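Local coordinates for glycosyl hyrolase, family 3 (Deinococcus radiodurans, PDB 3TEV), which probably hydrolyses O-glycosidic bonds, as a glycoside hydrolase of family 3 built on a TIM barrel, at residues A[13-17]-A[314-318]; A[34-38]-A[296-300]; A[139-145]-A[183-187]. The contacts are given in a common frame with arbitrary orientation. Numbering follows the deposited sequence.

Contact 1: A[13-17]-A[314-318]; sequences LDPVR and QAAVA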
ATOM      1  N   LEU A  13      17.217   0.874 -23.289  1.00 51.70           N
ATOM      2  CA  LEU A  13      17.844  -0.355 -22.833  1.00 50.21           C
ATOM      3  C   LEU A  13      17.049  -1.083 -21.770  1.00 48.93           C
ATOM      4  O   LEU A  13      17.356  -2.219 -21.451  1.00 49.24           O
ATOM      5  CB  LEU A  13      19.247  -0.073 -22.301  1.00 50.02           C
ATOM      6  CG  LEU A  13      20.148   0.545 -23.358  1.00 50.66           C
ATOM      7  CD1 LEU A  13      21.516   0.832 -22.771  1.00 52.80           C
ATOM      8  CD2 LEU A  13      20.236  -0.365 -24.555  1.00 49.95           C
ATOM      9  N   ASP A  14      16.026  -0.444 -21.227  1.00 47.17           N
ATOM     10  CA  ASP A  14      15.398  -0.962 -20.025  1.00 46.23           C
ATOM     11  C   ASP A  14      13.896  -0.645 -20.057  1.00 44.99           C
ATOM     12  O   ASP A  14      13.382   0.033 -19.166  1.00 44.61           O
ATOM     13  CB  ASP A  14      16.098  -0.350 -18.801  1.00 46.25           C
ATOM     14  CG  ASP A  14      15.784  -1.075 -17.510  1.00 48.25           C
ATOM     15  OD1 ASP A  14      15.290  -2.231 -17.554  1.00 51.70           O
ATOM     16  OD2 ASP A  14      16.047  -0.483 -16.437  1.00 49.62           O
ATOM     17  N   PRO A  15      13.190  -1.110 -21.112  1.00 43.98           N
ATOM     18  CA  PRO A  15      11.761  -0.789 -21.193  1.00 42.72           C
ATOM     19  C   PRO A  15      10.988  -1.360 -20.006  1.00 40.87           C
ATOM     20  O   PRO A  15      11.405  -2.350 -19.409  1.00 40.33           O
ATOM     21  CB  PRO A  15      11.307  -1.414 -22.519  1.00 43.09           C
ATOM     22  CG  PRO A  15      12.432  -2.278 -22.976  1.00 44.26           C
ATOM     23  CD  PRO A  15      13.677  -1.893 -22.266  1.00 43.80           C
ATOM     24  N   VAL A  16       9.899  -0.699 -19.631  1.00 39.45           N
ATOM     25  CA  VAL A  16       9.110  -1.125 -18.482  1.00 37.82           C
ATOM     26  C   VAL A  16       8.422  -2.443 -18.803  1.00 37.34           C
ATOM     27  O   VAL A  16       7.844  -2.592 -19.865  1.00 37.99           O
ATOM     28  CB  VAL A  16       8.061  -0.077 -18.098  1.00 37.84           C
ATOM     29  CG1 VAL A  16       7.216  -0.564 -16.906  1.00 36.54           C
ATOM     30  CG2 VAL A  16       8.741   1.254 -17.767  1.00 37.46           C
ATOM     31  N   ARG A  17       8.495  -3.399 -17.894  1.00 36.23           N
ATOM     32  CA  ARG A  17       7.766  -4.644 -18.064  1.00 35.37           C
ATOM     33  C   ARG A  17       6.525  -4.653 -17.183  1.00 34.48           C
ATOM     34  O   ARG A  17       6.516  -4.038 -16.127  1.00 34.21           O
ATOM     35  CB  ARG A  17       8.659  -5.813 -17.720  1.00 35.42           C
ATOM     36  CG  ARG A  17       9.920  -5.840 -18.564  1.00 36.95           C
ATOM     37  CD  ARG A  17      10.808  -6.961 -18.119  1.00 38.86           C
ATOM     38  NE  ARG A  17      10.185  -8.235 -18.453  1.00 41.26           N
ATOM     39  CZ  ARG A  17      10.628  -9.418 -18.038  1.00 41.82           C
ATOM     40  NH1 ARG A  17      11.715  -9.480 -17.247  1.00 39.86           N
ATOM     41  NH2 ARG A  17       9.974 -10.525 -18.420  1.00 40.83           N
ATOM     42  N   GLN A 314       4.247   4.005 -22.452  1.00 41.54           N
ATOM     43  CA  GLN A 314       5.620   3.840 -21.986  1.00 42.26           C
ATOM     44  C   GLN A 314       6.146   4.974 -21.101  1.00 41.81           C
ATOM     45  O   GLN A 314       6.785   4.699 -20.101  1.00 41.98           O
ATOM     46  CB  GLN A 314       6.588   3.522 -23.157  1.00 42.99           C
ATOM     47  CG  GLN A 314       6.777   1.961 -23.484  1.00 46.32           C
ATOM     48  CD  GLN A 314       7.337   1.091 -22.290  1.00 51.24           C
ATOM     49  OE1 GLN A 314       8.314   1.467 -21.605  1.00 54.89           O
ATOM     50  NE2 GLN A 314       6.717  -0.068 -22.057  1.00 51.13           N
ATOM     51  N   ALA A 315       5.887   6.231 -21.449  1.00 41.33           N
ATOM     52  CA  ALA A 315       6.383   7.344 -20.646  1.00 41.52           C
ATOM     53  C   ALA A 315       5.701   7.372 -19.274  1.00 41.17           C
ATOM     54  O   ALA A 315       6.356   7.561 -18.243  1.00 41.56           O
ATOM     55  CB  ALA A 315       6.193   8.683 -21.377  1.00 41.66           C
ATOM     56  N   ALA A 316       4.386   7.161 -19.265  1.00 40.15           N
ATOM     57  CA  ALA A 316       3.633   7.130 -18.029  1.00 38.87           C
ATOM     58  C   ALA A 316       4.124   5.996 -17.121  1.00 37.90           C
ATOM     59  O   ALA A 316       4.368   6.221 -15.922  1.00 38.39           O
ATOM     60  CB  ALA A 316       2.129   6.993 -18.322  1.00 38.96           C
ATOM     61  N   VAL A 317       4.303   4.793 -17.667  1.00 36.31           N
ATOM     62  CA  VAL A 317       4.732   3.685 -16.806  1.00 35.66           C
ATOM     63  C   VAL A 317       6.208   3.793 -16.371  1.00 35.67           C
ATOM     64  O   VAL A 317       6.595   3.272 -15.310  1.00 34.96           O
ATOM     65  CB  VAL A 317       4.388   2.272 -17.357  1.00 35.23           C
ATOM     66  CG1 VAL A 317       2.868   2.102 -17.477  1.00 35.04           C
ATOM     67  CG2 VAL A 317       5.093   2.005 -18.678  1.00 34.44           C
ATOM     68  N   ALA A 318       7.012   4.482 -17.180  1.00 35.75           N
ATOM     69  CA  ALA A 318       8.400   4.772 -16.809  1.00 36.16           C
ATOM     70  C   ALA A 318       8.430   5.618 -15.538  1.00 36.21           C
ATOM     71  O   ALA A 318       9.202   5.342 -14.614  1.00 36.81           O
ATOM     72  CB  ALA A 318       9.179   5.467 -17.989  1.00 35.20           C
TER
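The N-terminal segment 13-17 is a loop without regular structure. It runs past the first turn of helix 314-330. The turn is closed by a backbone hydrogen bond from A318 N to Q314 O, 2.9 Å. The backbones come nearest at V16 and A318, whose CA atoms are 6.2 Å apart. Residues 15-17 are extended, and the CA-to-CB bond of V16 points toward the helix while that of R17 points away.

V16 is buried and has the largest share of the contact. V16 CB lies 3.7 Å from V317 CG2. V16 CG2 lies 3.7 Å from CA of A318 and 4.2 Å from CB of the same alanine. The side chain of Q314 reaches across to the loop backbone. Q314 OE1 accepts a weak hydrogen bond from V16 N, long at 3.3 Å but nearly straight, with an angle of 159°. P15 lies at the margin, with P15 CA 4.1 Å from Q314 OE1. Further along the same helix, R325 forms a salt bridge with D14, and R321 donates a hydrogen bond to D14 O.

The contact joins the loop before the first barrel strand, 22-24, to the last helix of the model. Its chemistry is mainly apolar: one valine fits against V317 and A318. The one hydrogen bond across the segments is weak, so the contact rests mainly on van der Waals packing of V16.

Contact 2: A[34-38]-A[296-300]; sequences DTAAY and REVQQ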
ATOM      1  N   ASP A  34      10.236 -23.050  -8.480  1.00 48.87           N
ATOM      2  CA  ASP A  34       9.227 -22.611  -9.451  1.00 48.00           C
ATOM      3  C   ASP A  34       8.846 -21.161  -9.208  1.00 45.80           C
ATOM      4  O   ASP A  34       8.686 -20.384 -10.148  1.00 45.48           O
ATOM      5  CB  ASP A  34       7.987 -23.524  -9.451  1.00 49.18           C
ATOM      6  CG  ASP A  34       8.259 -24.912 -10.080  1.00 53.56           C
ATOM      7  OD1 ASP A  34       9.122 -25.033 -10.990  1.00 58.69           O
ATOM      8  OD2 ASP A  34       7.592 -25.899  -9.683  1.00 57.01           O
ATOM      9  N   THR A  35       8.745 -20.783  -7.943  1.00 43.97           N
ATOM     10  CA  THR A  35       8.459 -19.396  -7.590  1.00 42.18           C
ATOM     11  C   THR A  35       9.623 -18.492  -7.997  1.00 40.97           C
ATOM     12  O   THR A  35       9.403 -17.416  -8.554  1.00 40.98           O
ATOM     13  CB  THR A  35       8.104 -19.255  -6.091  1.00 42.50           C
ATOM     14  OG1 THR A  35       6.965 -20.085  -5.805  1.00 43.89           O
ATOM     15  CG2 THR A  35       7.771 -17.819  -5.722  1.00 40.94           C
ATOM     16  N   ALA A  36      10.855 -18.938  -7.755  1.00 39.70           N
ATOM     17  CA  ALA A  36      12.032 -18.187  -8.184  1.00 38.30           C
ATOM     18  C   ALA A  36      12.022 -17.999  -9.707  1.00 38.14           C
ATOM     19  O   ALA A  36      12.261 -16.891 -10.194  1.00 38.15           O
ATOM     20  CB  ALA A  36      13.304 -18.892  -7.748  1.00 37.59           C
ATOM     21  N   ALA A  37      11.751 -19.080 -10.443  1.00 37.09           N
ATOM     22  CA  ALA A  37      11.741 -19.037 -11.905  1.00 37.24           C
ATOM     23  C   ALA A  37      10.673 -18.038 -12.376  1.00 36.78           C
ATOM     24  O   ALA A  37      10.894 -17.248 -13.277  1.00 36.90           O
ATOM     25  CB  ALA A  37      11.471 -20.450 -12.498  1.00 36.22           C
ATOM     26  N   TYR A  38       9.529 -18.059 -11.710  1.00 36.62           N
ATOM     27  CA  TYR A  38       8.416 -17.184 -12.041  1.00 36.18           C
ATOM     28  C   TYR A  38       8.703 -15.685 -11.768  1.00 34.93           C
ATOM     29  O   TYR A  38       8.445 -14.846 -12.628  1.00 33.70           O
ATOM     30  CB  TYR A  38       7.209 -17.686 -11.258  1.00 36.84           C
ATOM     31  CG  TYR A  38       5.989 -16.828 -11.306  1.00 38.76           C
ATOM     32  CD1 TYR A  38       5.094 -16.921 -12.375  1.00 40.17           C
ATOM     33  CD2 TYR A  38       5.690 -15.957 -10.252  1.00 40.20           C
ATOM     34  CE1 TYR A  38       3.958 -16.151 -12.421  1.00 41.99           C
ATOM     35  CE2 TYR A  38       4.538 -15.175 -10.283  1.00 42.12           C
ATOM     36  CZ  TYR A  38       3.680 -15.293 -11.373  1.00 43.24           C
ATOM     37  OH  TYR A  38       2.539 -14.548 -11.413  1.00 46.08           O
ATOM     38  N   ARG A 296      -1.502 -18.272  -8.698  1.00 43.74           N
ATOM     39  CA  ARG A 296      -0.696 -17.937  -9.883  1.00 44.87           C
ATOM     40  C   ARG A 296      -1.546 -17.566 -11.104  1.00 45.29           C
ATOM     41  O   ARG A 296      -1.239 -16.580 -11.782  1.00 44.89           O
ATOM     42  CB  ARG A 296       0.331 -19.041 -10.213  1.00 45.67           C
ATOM     43  CG  ARG A 296       1.472 -18.609 -11.206  1.00 47.71           C
ATOM     44  CD  ARG A 296       2.855 -19.258 -10.838  1.00 52.11           C
ATOM     45  NE  ARG A 296       3.305 -18.856  -9.495  1.00 54.22           N
ATOM     46  CZ  ARG A 296       4.233 -19.477  -8.754  1.00 54.32           C
ATOM     47  NH1 ARG A 296       4.867 -20.559  -9.209  1.00 53.12           N
ATOM     48  NH2 ARG A 296       4.529 -19.000  -7.536  1.00 53.22           N
ATOM     49  N   GLU A 297      -2.632 -18.308 -11.333  1.00 45.50           N
ATOM     50  CA  GLU A 297      -3.545 -18.031 -12.439  1.00 46.64           C
ATOM     51  C   GLU A 297      -4.147 -16.629 -12.420  1.00 45.64           C
ATOM     52  O   GLU A 297      -4.220 -15.982 -13.477  1.00 45.86           O
ATOM     53  CB  GLU A 297      -4.678 -19.061 -12.515  1.00 47.65           C
ATOM     54  CG  GLU A 297      -4.224 -20.491 -12.870  1.00 53.03           C
ATOM     55  CD  GLU A 297      -3.829 -21.357 -11.654  1.00 57.31           C
ATOM     56  OE1 GLU A 297      -3.665 -20.853 -10.510  1.00 57.94           O
ATOM     57  OE2 GLU A 297      -3.683 -22.577 -11.864  1.00 61.00           O
ATOM     58  N   VAL A 298      -4.584 -16.141 -11.258  1.00 43.83           N
ATOM     59  CA  VAL A 298      -5.067 -14.756 -11.243  1.00 42.62           C
ATOM     60  C   VAL A 298      -3.949 -13.739 -11.420  1.00 41.45           C
ATOM     61  O   VAL A 298      -4.164 -12.701 -12.029  1.00 41.68           O
ATOM     62  CB  VAL A 298      -6.044 -14.386 -10.064  1.00 42.91           C
ATOM     63  CG1 VAL A 298      -7.090 -15.458  -9.900  1.00 42.76           C
ATOM     64  CG2 VAL A 298      -5.318 -14.100  -8.741  1.00 42.13           C
ATOM     65  N   GLN A 299      -2.761 -14.037 -10.903  1.00 40.39           N
ATOM     66  CA  GLN A 299      -1.605 -13.152 -11.097  1.00 39.77           C
ATOM     67  C   GLN A 299      -1.262 -13.072 -12.589  1.00 40.27           C
ATOM     68  O   GLN A 299      -1.024 -11.974 -13.125  1.00 39.58           O
ATOM     69  CB  GLN A 299      -0.390 -13.598 -10.268  1.00 39.02           C
ATOM     70  CG  GLN A 299      -0.581 -13.491  -8.740  1.00 39.20           C
ATOM     71  CD  GLN A 299       0.605 -14.024  -7.943  1.00 40.44           C
ATOM     72  OE1 GLN A 299       1.617 -14.416  -8.516  1.00 44.32           O
ATOM     73  NE2 GLN A 299       0.494 -14.028  -6.625  1.00 39.10           N
ATOM     74  N   GLN A 300      -1.278 -14.237 -13.248  1.00 40.96           N
ATOM     75  CA  GLN A 300      -1.013 -14.351 -14.676  1.00 42.27           C
ATOM     76  C   GLN A 300      -2.028 -13.571 -15.505  1.00 42.13           C
ATOM     77  O   GLN A 300      -1.654 -12.890 -16.471  1.00 42.86           O
ATOM     78  CB  GLN A 300      -0.935 -15.824 -15.122  1.00 42.94           C
ATOM     79  CG  GLN A 300       0.370 -16.506 -14.681  1.00 46.50           C
ATOM     80  CD  GLN A 300       0.441 -18.007 -14.996  1.00 52.78           C
ATOM     81  OE1 GLN A 300      -0.580 -18.720 -14.993  1.00 56.59           O
ATOM     82  NE2 GLN A 300       1.659 -18.499 -15.258  1.00 53.64           N
TER
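R296 lays its guanidinium flat on the ring of Y38. The planes meet at 15° and their centres are 4.3 Å apart. R296 CZ sits over the ring face, 4.3 Å from the Y38 centroid, so the stack is also a cation-pi contact. Lower on the same side chain, CD of R296 is 3.8 Å from the Y38 ring centroid and makes a CH-pi contact. The arginine thus covers one face of the tyrosine ring with both its aliphatic part and its charged end.

At the guanidinium edge, R296 NH2 donates a hydrogen bond to T35 OG1, 3.2 Å. The same OG1 is also hydrogen-bonded to D32, just before the segment. At the far end of the ring, Y38 OH lies 3.0 Å from Q299 OE1. Q300 CG approaches the ring edge, 4.3 Å from Y38 CE1.

The two helical segments are almost parallel, at 3°, but their axes are 13.7 Å apart. Long side chains therefore bridge the gap. Helices 33-42 and 296-309 follow the first and last strands of the TIM barrel, which are neighbours in the sheet. Beneath them, Y38 and Q299 both touch I24 of strand 22-24, and Q299 NE2 donates a hydrogen bond to D25 O.

Contact 3: A[139-145]-A[183-187]; sequences NPANPVI and HGDTH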
ATOM      1  N   ASN A 139     -16.841   7.458  14.244  1.00 83.53           N
ATOM      2  CA  ASN A 139     -18.196   7.066  14.591  1.00 88.02           C
ATOM      3  C   ASN A 139     -18.141   5.923  15.607  1.00 91.06           C
ATOM      4  O   ASN A 139     -17.657   4.829  15.285  1.00 91.09           O
ATOM      5  CB  ASN A 139     -18.957   6.644  13.325  1.00 87.92           C
ATOM      6  CG  ASN A 139     -20.481   6.810  13.442  1.00 88.89           C
ATOM      7  OD1 ASN A 139     -21.044   6.944  14.537  1.00 88.67           O
ATOM      8  ND2 ASN A 139     -21.152   6.783  12.289  1.00 88.57           N
ATOM      9  N   PRO A 140     -18.607   6.181  16.848  1.00 94.60           N
ATOM     10  CA  PRO A 140     -18.619   5.132  17.872  1.00 97.00           C
ATOM     11  C   PRO A 140     -19.537   3.958  17.498  1.00 98.81           C
ATOM     12  O   PRO A 140     -19.173   2.802  17.744  1.00 99.28           O
ATOM     13  CB  PRO A 140     -19.124   5.861  19.134  1.00 97.41           C
ATOM     14  CG  PRO A 140     -19.823   7.085  18.635  1.00 96.91           C
ATOM     15  CD  PRO A 140     -19.110   7.469  17.361  1.00 95.04           C
ATOM     16  N   ALA A 141     -20.687   4.254  16.884  1.00 99.68           N
ATOM     17  CA  ALA A 141     -21.653   3.228  16.459  1.00 99.83           C
ATOM     18  C   ALA A 141     -21.293   2.550  15.123  1.00 98.53           C
ATOM     19  O   ALA A 141     -22.072   1.757  14.591  1.00 98.75           O
ATOM     20  CB  ALA A 141     -23.074   3.810  16.414  1.00100.41           C
ATOM     21  N   ASN A 142     -20.110   2.860  14.595  1.00 95.98           N
ATOM     22  CA  ASN A 142     -19.594   2.227  13.379  1.00 93.18           C
ATOM     23  C   ASN A 142     -18.066   2.037  13.445  1.00 91.14           C
ATOM     24  O   ASN A 142     -17.325   2.732  12.737  1.00 90.93           O
ATOM     25  CB  ASN A 142     -20.009   3.032  12.131  1.00 92.92           C
ATOM     26  CG  ASN A 142     -19.607   2.351  10.817  1.00 92.43           C
ATOM     27  OD1 ASN A 142     -19.595   1.124  10.717  1.00 92.34           O
ATOM     28  ND2 ASN A 142     -19.281   3.156   9.804  1.00 91.26           N
ATOM     29  N   PRO A 143     -17.588   1.101  14.303  1.00 89.61           N
ATOM     30  CA  PRO A 143     -16.139   0.880  14.376  1.00 87.70           C
ATOM     31  C   PRO A 143     -15.639  -0.072  13.272  1.00 85.65           C
ATOM     32  O   PRO A 143     -15.478  -1.274  13.511  1.00 85.87           O
ATOM     33  CB  PRO A 143     -15.942   0.282  15.779  1.00 88.00           C
ATOM     34  CG  PRO A 143     -17.270  -0.369  16.129  1.00 88.94           C
ATOM     35  CD  PRO A 143     -18.331   0.194  15.209  1.00 89.61           C
ATOM     36  N   VAL A 144     -15.418   0.468  12.073  1.00 82.91           N
ATOM     37  CA  VAL A 144     -14.911  -0.319  10.937  1.00 80.46           C
ATOM     38  C   VAL A 144     -13.452  -0.726  11.189  1.00 79.01           C
ATOM     39  O   VAL A 144     -13.042  -1.859  10.894  1.00 78.65           O
ATOM     40  CB  VAL A 144     -15.019   0.458   9.573  1.00 80.18           C
ATOM     41  CG1 VAL A 144     -14.495  -0.392   8.406  1.00 79.66           C
ATOM     42  CG2 VAL A 144     -16.454   0.905   9.296  1.00 79.73           C
ATOM     43  N   ILE A 145     -12.686   0.212  11.749  1.00 77.66           N
ATOM     44  CA  ILE A 145     -11.253   0.042  11.963  1.00 76.41           C
ATOM     45  C   ILE A 145     -10.954  -0.350  13.416  1.00 76.93           C
ATOM     46  O   ILE A 145     -10.197  -1.298  13.663  1.00 76.59           O
ATOM     47  CB  ILE A 145     -10.465   1.300  11.477  1.00 75.92           C
ATOM     48  CG1 ILE A 145     -10.691   1.538   9.965  1.00 75.18           C
ATOM     49  CG2 ILE A 145      -8.969   1.211  11.823  1.00 75.51           C
ATOM     50  CD1 ILE A 145     -10.438   0.305   9.014  1.00 73.97           C
ATOM     51  N   HIS A 183     -10.710   5.072   5.738  1.00 51.50           N
ATOM     52  CA  HIS A 183     -11.637   3.935   5.894  1.00 53.47           C
ATOM     53  C   HIS A 183     -12.488   4.035   7.148  1.00 54.93           C
ATOM     54  O   HIS A 183     -13.313   3.144   7.422  1.00 55.28           O
ATOM     55  CB  HIS A 183     -10.858   2.624   5.984  1.00 53.53           C
ATOM     56  CG  HIS A 183     -11.515   1.475   5.276  1.00 56.54           C
ATOM     57  ND1 HIS A 183     -12.776   1.010   5.604  1.00 58.21           N
ATOM     58  CD2 HIS A 183     -11.080   0.693   4.252  1.00 57.86           C
ATOM     59  CE1 HIS A 183     -13.095  -0.001   4.810  1.00 58.93           C
ATOM     60  NE2 HIS A 183     -12.084  -0.214   3.980  1.00 59.61           N
ATOM     61  N   GLY A 184     -12.283   5.100   7.917  1.00 55.96           N
ATOM     62  CA  GLY A 184     -12.861   5.192   9.248  1.00 58.30           C
ATOM     63  C   GLY A 184     -14.371   5.062   9.399  1.00 59.80           C
ATOM     64  O   GLY A 184     -14.847   4.502  10.387  1.00 59.78           O
ATOM     65  N   ASP A 185     -15.137   5.569   8.437  1.00 61.30           N
ATOM     66  CA  ASP A 185     -16.585   5.699   8.637  1.00 63.13           C
ATOM     67  C   ASP A 185     -17.422   5.367   7.394  1.00 63.81           C
ATOM     68  O   ASP A 185     -18.260   6.152   6.950  1.00 63.26           O
ATOM     69  CB  ASP A 185     -16.900   7.092   9.182  1.00 63.35           C
ATOM     70  CG  ASP A 185     -18.337   7.233   9.651  1.00 64.60           C
ATOM     71  OD1 ASP A 185     -18.949   6.241  10.118  1.00 65.81           O
ATOM     72  OD2 ASP A 185     -18.856   8.355   9.542  1.00 65.94           O
ATOM     73  N   THR A 186     -17.190   4.170   6.864  1.00 65.62           N
ATOM     74  CA  THR A 186     -17.769   3.722   5.586  1.00 67.16           C
ATOM     75  C   THR A 186     -19.077   2.967   5.814  1.00 68.19           C
ATOM     76  O   THR A 186     -19.260   2.394   6.886  1.00 68.44           O
ATOM     77  CB  THR A 186     -16.761   2.833   4.813  1.00 66.96           C
ATOM     78  OG1 THR A 186     -16.377   1.706   5.612  1.00 67.47           O
ATOM     79  CG2 THR A 186     -15.507   3.612   4.498  1.00 67.28           C
ATOM     80  N   HIS A 187     -19.991   3.013   4.838  1.00 71.30           N
ATOM     81  CA  HIS A 187     -21.228   2.203   4.877  1.00 72.61           C
ATOM     82  C   HIS A 187     -21.374   1.285   3.655  1.00 70.26           C
ATOM     83  O   HIS A 187     -21.251   1.734   2.507  1.00 69.44           O
ATOM     84  CB  HIS A 187     -22.502   3.042   5.152  1.00 75.39           C
ATOM     85  CG  HIS A 187     -22.919   3.962   4.033  1.00 79.93           C
ATOM     86  ND1 HIS A 187     -22.658   5.320   4.041  1.00 84.15           N
ATOM     87  CD2 HIS A 187     -23.626   3.729   2.898  1.00 82.69           C
ATOM     88  CE1 HIS A 187     -23.155   5.876   2.948  1.00 84.55           C
ATOM     89  NE2 HIS A 187     -23.750   4.933   2.238  1.00 84.27           N
TER
HETATM   90  O   HOH W   1     -13.427   2.911  12.657  1.00 62.24           O
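Two loops meet here at the C-terminal mouth of the TIM barrel, the end where active sites of this fold lie. They follow the adjacent strands 128-129 and 174-180. Residues 183-186, HGDT, end a KHFPGHGDT sequence resembling that of NagZ-type family 3 enzymes, so this rim probably borders the sugar-binding cleft.

H183 comes first. H183 CB packs on I145 CD1 at 3.8 Å, and V144 CG1 lies 3.6 Å from H183 ND1, which is buried without a polar partner. H183 N donates a hydrogen bond to D135 OD1, and the H183 ring meets H179 edge-to-face. G184 brings its backbone close to I145, with G184 CA 4.3 Å from I145 CG1. A water joins the two loops: it accepts from I145 N at 2.9 Å and donates to G184 O at 3.1 Å.

D185 is the polar centre. D185 OD1 accepts from N139 ND2 at 3.1 Å, while its OD2 forms a salt bridge with K199. N139 and N142 are the ends of a type I beta turn, and both their side-chain amides reach D185 OD1. T186 next places OG1 3.8 Å from V144 CG2. H187 pairs by backbone with R196. The last link is the amide of N142: N142 ND2 donates two hydrogen bonds, to D185 OD1 at 3.1 Å and to T186 O at 3.0 Å.

In the fold
Contact 1 begins at residues 13-17, before the first barrel strand, and closes the longest loop by reaching helix 314-330. Contact 2 starts on the helix after that strand and closes a second loop at helix 296-309, inside the first. Contact 3 closes a much shorter loop inside both, between the segments following strands 128-129 and 174-180. No loops cross. Contacts 1 and 2 join the two ends of the barrel chain, and their nearest atoms are about 7 Å apart. Contact 3 ties loops at the barrel mouth, across the chain's centre from contact 1; the centres of these two are about 40 Å apart.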